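Local structure of EreC (Klebsiella pneumoniae, 6XCQ) at residues R84-V87 with D91-A94; R164-Q169 with E253-T258. The protein probably hydrolyses the ring ester of erythromycin and related macrolides, an inactivation linked to macrolide resistance. The protein carries 1 engineered substitution. One frame throughout, in Å; residues are numbered along the deposited sequence.

Interaction 1: residues R84-V87 with D91-A94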
ATOM      1  N   ARG A  84     -16.639   1.575  -5.826  1.00 20.02           N
ATOM      2  CA  ARG A  84     -18.020   1.302  -6.233  1.00 25.19           C
ATOM      3  C   ARG A  84     -18.085   0.760  -7.658  1.00 31.53           C
ATOM      4  O   ARG A  84     -18.761  -0.238  -7.926  1.00 22.66           O
ATOM      5  CB  ARG A  84     -18.871   2.569  -6.114  1.00 23.73           C
ATOM      6  CG  ARG A  84     -19.462   2.799  -4.737  1.00 28.09           C
ATOM      7  CD  ARG A  84     -20.658   3.727  -4.821  1.00 22.94           C
ATOM      8  NE  ARG A  84     -21.786   3.042  -5.439  1.00 24.86           N
ATOM      9  CZ  ARG A  84     -22.838   3.651  -5.968  1.00 27.63           C
ATOM     10  NH1 ARG A  84     -22.913   4.980  -5.965  1.00 20.90           N
ATOM     11  NH2 ARG A  84     -23.812   2.927  -6.508  1.00 23.11           N
ATOM     12  N   TYR A  85     -17.378   1.404  -8.588  1.00 21.36           N
ATOM     13  CA  TYR A  85     -17.398   0.953  -9.976  1.00 21.12           C
ATOM     14  C   TYR A  85     -16.829  -0.457 -10.123  1.00 22.98           C
ATOM     15  O   TYR A  85     -17.401  -1.304 -10.820  1.00 24.34           O
ATOM     16  CB  TYR A  85     -16.620   1.940 -10.843  1.00 27.57           C
ATOM     17  CG  TYR A  85     -16.286   1.416 -12.213  1.00 24.90           C
ATOM     18  CD1 TYR A  85     -17.265   1.298 -13.191  1.00 27.14           C
ATOM     19  CD2 TYR A  85     -14.987   1.058 -12.535  1.00 29.16           C
ATOM     20  CE1 TYR A  85     -16.955   0.836 -14.457  1.00 25.96           C
ATOM     21  CE2 TYR A  85     -14.668   0.592 -13.788  1.00 32.49           C
ATOM     22  CZ  TYR A  85     -15.654   0.484 -14.747  1.00 33.72           C
ATOM     23  OH  TYR A  85     -15.319   0.021 -15.998  1.00 35.27           O
ATOM     24  N   LEU A  86     -15.686  -0.725  -9.490  1.00 20.43           N
ATOM     25  CA  LEU A  86     -15.050  -2.029  -9.652  1.00 18.89           C
ATOM     26  C   LEU A  86     -15.858  -3.119  -8.961  1.00 19.28           C
ATOM     27  O   LEU A  86     -15.987  -4.237  -9.482  1.00 21.01           O
ATOM     28  CB  LEU A  86     -13.624  -1.989  -9.107  1.00 18.46           C
ATOM     29  CG  LEU A  86     -12.652  -1.118  -9.900  1.00 22.21           C
ATOM     30  CD1 LEU A  86     -11.337  -0.902  -9.130  1.00 15.84           C
ATOM     31  CD2 LEU A  86     -12.422  -1.745 -11.254  1.00 18.79           C
ATOM     32  N   VAL A  87     -16.424  -2.809  -7.798  1.00 16.13           N
ATOM     33  CA  VAL A  87     -17.213  -3.798  -7.073  1.00 20.87           C
ATOM     34  C   VAL A  87     -18.536  -4.043  -7.784  1.00 26.71           C
ATOM     35  O   VAL A  87     -18.885  -5.186  -8.106  1.00 28.38           O
ATOM     36  CB  VAL A  87     -17.428  -3.356  -5.616  1.00 22.61           C
ATOM     37  CG1 VAL A  87     -18.540  -4.193  -4.971  1.00 26.64           C
ATOM     38  CG2 VAL A  87     -16.140  -3.499  -4.842  1.00 21.81           C
ATOM     39  N   ASP A  91     -17.355  -6.799 -10.246  1.00 24.06           N
ATOM     40  CA  ASP A  91     -17.363  -7.887  -9.255  1.00 21.30           C
ATOM     41  C   ASP A  91     -16.033  -8.054  -8.521  1.00 28.27           C
ATOM     42  O   ASP A  91     -15.667  -9.170  -8.131  1.00 25.07           O
ATOM     43  CB  ASP A  91     -17.762  -9.214  -9.905  1.00 34.41           C
ATOM     44  CG  ASP A  91     -19.254  -9.442  -9.879  1.00 54.05           C
ATOM     45  OD1 ASP A  91     -19.809  -9.603  -8.771  1.00 54.12           O
ATOM     46  OD2 ASP A  91     -19.865  -9.449 -10.969  1.00 57.54           O
ATOM     47  N   PHE A  92     -15.291  -6.968  -8.313  1.00 23.82           N
ATOM     48  CA  PHE A  92     -14.126  -7.057  -7.445  1.00 17.19           C
ATOM     49  C   PHE A  92     -14.577  -7.342  -6.018  1.00 17.65           C
ATOM     50  O   PHE A  92     -15.634  -6.883  -5.582  1.00 21.84           O
ATOM     51  CB  PHE A  92     -13.294  -5.775  -7.541  1.00 15.79           C
ATOM     52  CG  PHE A  92     -12.338  -5.809  -8.680  1.00 17.55           C
ATOM     53  CD1 PHE A  92     -12.809  -5.739  -9.981  1.00 18.07           C
ATOM     54  CD2 PHE A  92     -10.988  -6.019  -8.466  1.00 16.17           C
ATOM     55  CE1 PHE A  92     -11.933  -5.817 -11.058  1.00 17.01           C
ATOM     56  CE2 PHE A  92     -10.114  -6.101  -9.532  1.00 14.73           C
ATOM     57  CZ  PHE A  92     -10.587  -5.992 -10.824  1.00 20.91           C
ATOM     58  N   ASN A  93     -13.785  -8.142  -5.300  1.00 21.73           N
ATOM     59  CA  ASN A  93     -14.225  -8.724  -4.035  1.00 21.92           C
ATOM     60  C   ASN A  93     -13.177  -8.644  -2.930  1.00 27.93           C
ATOM     61  O   ASN A  93     -13.400  -9.187  -1.843  1.00 19.51           O
ATOM     62  CB  ASN A  93     -14.632 -10.184  -4.246  1.00 19.83           C
ATOM     63  CG  ASN A  93     -13.574 -10.971  -4.971  1.00 25.85           C
ATOM     64  OD1 ASN A  93     -12.379 -10.774  -4.747  1.00 21.48           O
ATOM     65  ND2 ASN A  93     -14.002 -11.869  -5.855  1.00 31.90           N
ATOM     66  N   ALA A  94     -12.048  -7.984  -3.168  1.00 23.89           N
ATOM     67  CA  ALA A  94     -11.042  -7.807  -2.136  1.00 16.25           C
ATOM     68  C   ALA A  94     -10.386  -6.438  -2.306  1.00 18.91           C
ATOM     69  O   ALA A  94     -10.346  -5.887  -3.409  1.00 16.30           O
ATOM     70  CB  ALA A  94      -9.991  -8.929  -2.181  1.00 19.36           C
TER

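Interaction 2: residues R164-Q169 with E253-T258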
ATOM      1  N   ARG A 164       6.706  -6.980  16.391  1.00 22.15           N
ATOM      2  CA  ARG A 164       6.150  -7.624  17.577  1.00 26.69           C
ATOM      3  C   ARG A 164       4.958  -8.517  17.240  1.00 23.43           C
ATOM      4  O   ARG A 164       4.924  -9.683  17.641  1.00 24.31           O
ATOM      5  CB  ARG A 164       5.742  -6.577  18.611  1.00 21.79           C
ATOM      6  CG  ARG A 164       5.309  -7.210  19.935  1.00 34.65           C
ATOM      7  CD  ARG A 164       4.428  -6.283  20.759  1.00 51.82           C
ATOM      8  NE  ARG A 164       3.143  -6.006  20.116  1.00 58.80           N
ATOM      9  CZ  ARG A 164       2.773  -4.805  19.681  1.00 57.24           C
ATOM     10  NH1 ARG A 164       1.587  -4.637  19.110  1.00 58.78           N
ATOM     11  NH2 ARG A 164       3.592  -3.771  19.818  1.00 58.38           N
ATOM     12  N   ASP A 165       3.950  -7.974  16.543  1.00 23.59           N
ATOM     13  CA  ASP A 165       2.759  -8.762  16.213  1.00 19.54           C
ATOM     14  C   ASP A 165       3.145 -10.021  15.446  1.00 23.07           C
ATOM     15  O   ASP A 165       2.634 -11.110  15.720  1.00 19.15           O
ATOM     16  CB  ASP A 165       1.763  -7.955  15.365  1.00 22.33           C
ATOM     17  CG  ASP A 165       0.999  -6.878  16.145  1.00 39.89           C
ATOM     18  OD1 ASP A 165       1.001  -6.858  17.396  1.00 31.53           O
ATOM     19  OD2 ASP A 165       0.383  -6.033  15.461  1.00 34.21           O
ATOM     20  N   ASP A 166       4.033  -9.884  14.458  1.00 20.56           N
ATOM     21  CA  ASP A 166       4.378 -11.041  13.640  1.00 14.11           C
ATOM     22  C   ASP A 166       5.047 -12.115  14.486  1.00 17.90           C
ATOM     23  O   ASP A 166       4.711 -13.297  14.379  1.00 15.12           O
ATOM     24  CB  ASP A 166       5.287 -10.630  12.487  1.00 13.39           C
ATOM     25  CG  ASP A 166       4.537  -9.887  11.382  1.00 23.66           C
ATOM     26  OD1 ASP A 166       3.464 -10.367  10.947  1.00 22.55           O
ATOM     27  OD2 ASP A 166       5.038  -8.832  10.940  1.00 25.10           O
ATOM     28  N   LEU A 167       6.002 -11.713  15.325  1.00 18.36           N
ATOM     29  CA  LEU A 167       6.725 -12.669  16.153  1.00 20.90           C
ATOM     30  C   LEU A 167       5.807 -13.326  17.167  1.00 26.28           C
ATOM     31  O   LEU A 167       5.968 -14.511  17.486  1.00 22.07           O
ATOM     32  CB  LEU A 167       7.874 -11.977  16.875  1.00 20.36           C
ATOM     33  CG  LEU A 167       9.091 -11.574  16.052  1.00 25.64           C
ATOM     34  CD1 LEU A 167       9.685 -10.304  16.641  1.00 32.60           C
ATOM     35  CD2 LEU A 167      10.120 -12.703  16.013  1.00 25.92           C
ATOM     36  N   ALA A 168       4.855 -12.565  17.704  1.00 20.15           N
ATOM     37  CA  ALA A 168       3.958 -13.114  18.712  1.00 18.19           C
ATOM     38  C   ALA A 168       3.025 -14.150  18.108  1.00 23.01           C
ATOM     39  O   ALA A 168       2.757 -15.184  18.729  1.00 22.08           O
ATOM     40  CB  ALA A 168       3.156 -11.992  19.375  1.00 17.29           C
ATOM     41  N   GLN A 169       2.500 -13.881  16.911  0.55 17.90           N
ATOM     42  CA  GLN A 169       1.684 -14.882  16.238  0.55 19.34           C
ATOM     43  C   GLN A 169       2.527 -16.087  15.857  0.55 23.63           C
ATOM     44  O   GLN A 169       2.104 -17.234  16.048  0.55 20.21           O
ATOM     45  CB  GLN A 169       1.006 -14.288  14.999  0.55 17.38           C
ATOM     46  CG  GLN A 169       0.041 -15.257  14.346  0.55 16.74           C
ATOM     47  CD  GLN A 169      -0.341 -14.870  12.928  0.55 21.60           C
ATOM     48  OE1 GLN A 169      -0.344 -15.704  12.025  0.55 26.31           O
ATOM     49  NE2 GLN A 169      -0.672 -13.603  12.730  0.55 22.53           N
ATOM     50  N   GLU A 253       8.317 -14.583   6.655  1.00 11.41           N
ATOM     51  CA  GLU A 253       8.613 -13.708   5.512  1.00 18.82           C
ATOM     52  C   GLU A 253       8.439 -12.239   5.892  1.00 20.23           C
ATOM     53  O   GLU A 253       9.283 -11.395   5.571  1.00 19.31           O
ATOM     54  CB  GLU A 253       7.714 -14.038   4.321  1.00 19.37           C
ATOM     55  CG  GLU A 253       8.064 -15.327   3.570  1.00 33.90           C
ATOM     56  CD  GLU A 253       9.471 -15.321   2.995  1.00 34.73           C
ATOM     57  OE1 GLU A 253      10.271 -16.209   3.371  1.00 33.55           O
ATOM     58  OE2 GLU A 253       9.782 -14.425   2.184  1.00 31.98           O
ATOM     59  N   SER A 254       7.330 -11.922   6.556  1.00 16.72           N
ATOM     60  CA  SER A 254       7.079 -10.558   6.995  1.00 18.30           C
ATOM     61  C   SER A 254       8.204 -10.050   7.894  1.00 22.37           C
ATOM     62  O   SER A 254       8.695  -8.932   7.711  1.00 17.74           O
ATOM     63  CB  SER A 254       5.734 -10.486   7.718  1.00 14.72           C
ATOM     64  OG  SER A 254       5.500  -9.149   8.155  1.00 20.25           O
ATOM     65  N   ILE A 255       8.633 -10.862   8.871  1.00 14.14           N
ATOM     66  CA  ILE A 255       9.706 -10.434   9.774  1.00 11.88           C
ATOM     67  C   ILE A 255      11.019 -10.249   9.021  1.00 14.21           C
ATOM     68  O   ILE A 255      11.740  -9.259   9.231  1.00 16.11           O
ATOM     69  CB  ILE A 255       9.873 -11.430  10.935  1.00 17.93           C
ATOM     70  CG1 ILE A 255       8.635 -11.431  11.829  1.00 15.21           C
ATOM     71  CG2 ILE A 255      11.106 -11.093  11.741  1.00  8.33           C
ATOM     72  CD1 ILE A 255       8.369 -12.833  12.537  1.00 12.57           C
ATOM     73  N   GLU A 256      11.355 -11.191   8.135  1.00 12.81           N
ATOM     74  CA  GLU A 256      12.604 -11.094   7.382  1.00 16.67           C
ATOM     75  C   GLU A 256      12.678  -9.785   6.602  1.00 17.94           C
ATOM     76  O   GLU A 256      13.700  -9.093   6.618  1.00 16.72           O
ATOM     77  CB  GLU A 256      12.739 -12.277   6.434  1.00  9.98           C
ATOM     78  CG  GLU A 256      13.951 -12.227   5.512  1.00 16.01           C
ATOM     79  CD  GLU A 256      13.838 -13.248   4.375  1.00 31.04           C
ATOM     80  OE1 GLU A 256      14.836 -13.935   4.056  1.00 20.79           O
ATOM     81  OE2 GLU A 256      12.736 -13.361   3.790  1.00 32.46           O
ATOM     82  N   TYR A 257      11.603  -9.436   5.898  1.00 24.04           N
ATOM     83  CA  TYR A 257      11.624  -8.201   5.116  1.00 14.22           C
ATOM     84  C   TYR A 257      11.499  -6.974   6.008  1.00 16.44           C
ATOM     85  O   TYR A 257      11.954  -5.884   5.627  1.00 14.92           O
ATOM     86  CB  TYR A 257      10.520  -8.237   4.061  1.00 15.13           C
ATOM     87  CG  TYR A 257      10.919  -8.963   2.780  1.00 16.01           C
ATOM     88  CD1 TYR A 257      10.944 -10.359   2.710  1.00 18.88           C
ATOM     89  CD2 TYR A 257      11.278  -8.247   1.646  1.00 16.88           C
ATOM     90  CE1 TYR A 257      11.317 -11.023   1.526  1.00 17.20           C
ATOM     91  CE2 TYR A 257      11.639  -8.883   0.474  1.00 17.52           C
ATOM     92  CZ  TYR A 257      11.664 -10.266   0.413  1.00 16.33           C
ATOM     93  OH  TYR A 257      12.043 -10.857  -0.759  1.00 16.00           O
ATOM     94  N   THR A 258      10.907  -7.119   7.197  1.00 16.41           N
ATOM     95  CA  THR A 258      10.866  -5.980   8.115  1.00 19.52           C
ATOM     96  C   THR A 258      12.264  -5.603   8.591  1.00 20.97           C
ATOM     97  O   THR A 258      12.642  -4.425   8.576  1.00 15.28           O
ATOM     98  CB  THR A 258       9.957  -6.282   9.303  1.00 12.62           C
ATOM     99  OG1 THR A 258       8.617  -6.390   8.833  1.00 15.12           O
ATOM    100  CG2 THR A 258      10.015  -5.152  10.302  1.00 24.40           C
TER
HETATM  101  O   HOH W   1       7.528  -8.055  11.109  1.00 20.46           O

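Interaction 1: residues R84-V87 with D91-A94
Leu86 and Phe92 both turn CG away from their own carbonyl carbon, with chi1 at -68° and -85°, which brings their side chains together where the last turn of helix 73-90 gives way to the following loop. Leu86 CB lies 3.9 Å from Phe92 CD1, and Leu86 CD2 reaches Phe92 CE1 at 4.1 Å. Leu86 O comes to the edge of the same ring, near its plane, 3.6 Å from Phe92 CD1. Leu86 O also accepts a hydrogen bond from Phe92 N at 3.1 Å, almost straight (175°), although the donor stands above the carbonyl plane. Val87 O is held only weakly, by Asp91 N at 3.1 Å. Asp91 leaves the helix with positive phi, and its carboxylate suits an exposed bend. Val87, a compact branched residue in a buried place, sets CG2 3.5 Å from Phe92 O and also touches Tyr142 of helix 126-146. Leu86 and Phe92 both lie on Val63 and Ile302 of the central sheet, as large apolar residues between helix and sheet should. The chain thus turns from the helix of a beta-alpha-beta crossover toward strand 94-97. Chemically, the straight bond satisfies a carbonyl at the helix end while the leucine and phenylalanine bury their carbon against the sheet.

Interaction 2: residues R164-Q169 with E253-T258
Asp166 meets Ile255 and Ser254 where helices 164-177 and 244-267 pass, their local axes 9.5 Å apart and roughly antiparallel, at 146°. The tight part combines hydrocarbon with one direct polar bond. Asp166 CB sits 3.5 Å from Ile255 CG1, and Ile255 CD1 reaches Leu167 CG at 3.8 Å, the leucine and isoleucine crossing at about a right angle. Branched aliphatic chains suit this buried seam, which Val222 of helix 212-231 continues beside Ile255. Ser254 OG, anti to its own N (chi1 180°), donates to Asp166 OD2 at 2.8 Å from above the carboxylate plane, 54° out of it; a small serine lets the acid come this close. Toward Thr258 the contact is looser, and the helices communicate through a water. It bridges the two side chains, donating to Asp166 OD2 at 2.6 Å and to Thr258 OG1 at 3.0 Å. Thr258 OG1 donates its own hydrogen bond to Ser254 O at 2.8 Å, leaving the hydroxyl oxygen able to accept from the water. Arg251 adds only a long, weak ion pair to Asp166 OD1. Two donors on one buried carboxylate oxygen would probably favour the charged form of Asp166 and make this helix pairing depend on polar bonds as well as on hydrocarbon.

Interactions 1 and 2 do not touch: their centres are 30 Å apart and their nearest atoms about 18 Å. They follow each other along the chain and lie similarly far from its centre, about 18 and 17 Å. Connections run through the strands that follow interaction 1 in the sheet. Strand 94-97, entered from interaction 1, leads to helix 101-112, whose Ile102 packs on Asp166. Gln151, paired by backbone bonds with Asn93, opens strand 151-154, after which Leu157 and Pro158 lie against interaction 2. Interaction 1 packs on the central sheet, whereas interaction 2 joins two helices. Nothing in either contact marks it as part of the catalytic site.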